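Local coordinates for protein probable oxidoreductase (Mycobacterium abscessus, PDB 4EYE) that probably works as an oxidoreductase of the zinc-binding dehydrogenase family, related to the quinone oxidoreductases, at residues A226-V231 with V244-S249. Sequence-based numbering, arbitrary orientation.
Sequences AGVDMV and VRTLAS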
# COMPACT_ATOMS: atom_id res chain seq x y z
N ALA A 226 4.58 27.12 -13.22
CA ALA A 226 5.38 27.16 -11.97
C ALA A 226 5.94 25.79 -11.59
O ALA A 226 6.92 25.69 -10.84
CB ALA A 226 4.53 27.68 -10.83
N GLY A 227 5.30 24.74 -12.10
CA GLY A 227 5.72 23.39 -11.74
C GLY A 227 5.02 22.89 -10.48
O GLY A 227 4.29 23.62 -9.80
N VAL A 228 5.24 21.62 -10.14
CA VAL A 228 4.60 21.09 -8.94
C VAL A 228 5.54 21.19 -7.76
O VAL A 228 6.75 21.20 -7.93
CB VAL A 228 4.13 19.65 -9.11
CG1 VAL A 228 3.12 19.61 -10.25
CG2 VAL A 228 5.31 18.72 -9.38
N ASP A 229 4.98 21.21 -6.57
CA ASP A 229 5.79 21.28 -5.35
C ASP A 229 6.37 19.96 -4.96
O ASP A 229 7.45 19.91 -4.36
CB ASP A 229 4.93 21.80 -4.23
CG ASP A 229 4.39 23.17 -4.54
OD1 ASP A 229 5.23 24.08 -4.72
OD2 ASP A 229 3.17 23.33 -4.57
N MET A 230 5.66 18.90 -5.31
CA MET A 230 6.03 17.55 -4.94
C MET A 230 5.60 16.56 -6.00
O MET A 230 4.53 16.68 -6.59
CB MET A 230 5.36 17.18 -3.60
CG MET A 230 5.74 15.78 -3.09
SD MET A 230 4.95 15.46 -1.49
CE MET A 230 5.76 16.72 -0.49
N VAL A 231 6.44 15.56 -6.20
CA VAL A 231 6.12 14.48 -7.09
C VAL A 231 6.16 13.20 -6.26
O VAL A 231 7.11 13.00 -5.49
CB VAL A 231 7.11 14.39 -8.29
CG1 VAL A 231 6.95 13.07 -9.01
CG2 VAL A 231 6.96 15.58 -9.23
N VAL A 244 11.28 14.92 -12.94
CA VAL A 244 12.09 16.00 -12.39
C VAL A 244 11.78 17.31 -13.09
O VAL A 244 11.64 18.35 -12.44
CB VAL A 244 13.59 15.63 -12.47
CG1 VAL A 244 14.48 16.77 -11.97
CG2 VAL A 244 13.86 14.38 -11.66
N ARG A 245 11.59 17.26 -14.41
CA ARG A 245 11.26 18.46 -15.20
C ARG A 245 9.99 19.16 -14.78
O ARG A 245 9.79 20.34 -15.10
CB ARG A 245 11.16 18.12 -16.72
CG ARG A 245 12.45 18.33 -17.51
CD ARG A 245 12.46 17.64 -18.88
NE ARG A 245 11.59 18.27 -19.87
CZ ARG A 245 10.52 17.70 -20.42
NH1 ARG A 245 9.81 18.38 -21.32
NH2 ARG A 245 10.15 16.45 -20.12
N THR A 246 9.09 18.45 -14.10
CA THR A 246 7.83 19.10 -13.70
C THR A 246 7.98 19.90 -12.39
O THR A 246 7.05 20.56 -11.96
CB THR A 246 6.68 18.05 -13.55
OG1 THR A 246 6.93 17.23 -12.42
CG2 THR A 246 6.56 17.17 -14.83
N LEU A 247 9.14 19.83 -11.75
CA LEU A 247 9.27 20.34 -10.37
C LEU A 247 9.45 21.84 -10.31
O LEU A 247 10.18 22.42 -11.12
CB LEU A 247 10.45 19.69 -9.67
CG LEU A 247 10.22 18.26 -9.19
CD1 LEU A 247 11.59 17.68 -8.81
CD2 LEU A 247 9.24 18.23 -8.03
N ALA A 248 8.77 22.46 -9.34
CA ALA A 248 8.99 23.87 -9.04
C ALA A 248 10.34 24.03 -8.41
O ALA A 248 11.00 23.04 -8.02
CB ALA A 248 7.92 24.38 -8.08
N SER A 249 10.74 25.29 -8.28
CA SER A 249 11.87 25.64 -7.43
C SER A 249 11.64 25.09 -6.03
O SER A 249 10.58 25.25 -5.47
CB SER A 249 12.06 27.16 -7.36
OG SER A 249 12.98 27.48 -6.32
O HOH W 1 9.11 27.12 -9.37
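Val228 N donates to Thr246 O over 2.8 Å, with an angle of 159° at hydrogen and the donor lying in the carbonyl plane, and Ala248 N returns an equally short bond to Val228 O. Both bonds belong to Val228, one on each side of Leu247, which is the signature of a parallel beta bridge. It sits at the start of strand 228-233, next to the parallel sheet of a domain consistent with the Rossmann fold of zinc-binding dehydrogenases; the chain then runs through helix 240-245 and the short strand 247-248 before strand 251-255 joins the sheet beside 228-233. The second bond is straighter at hydrogen (172°), although its donor is tilted 28° from the carbonyl plane of Val228.

The bare Gly227 CA lies 3.1 Å from Thr246 O. At the bridge the side chains of Val228 and Leu247 diverge. Val231 CG2, anti to its carbonyl carbon, nevertheless reaches both Leu247 CD2 at 3.7 Å and Thr246 OG1 at 3.6 Å, crossing each side chain at about a right angle. The Thr246 hydroxyl is hydrogen-bonded to Ala243 O in the helix, while Val219 of helix 215-222 and Leu164 pack against both Val228 and Thr246. At the open end, one water bridges the two segments, donating to Ala226 O at 3.0 Å and accepting from Ser249 N at 2.7 Å.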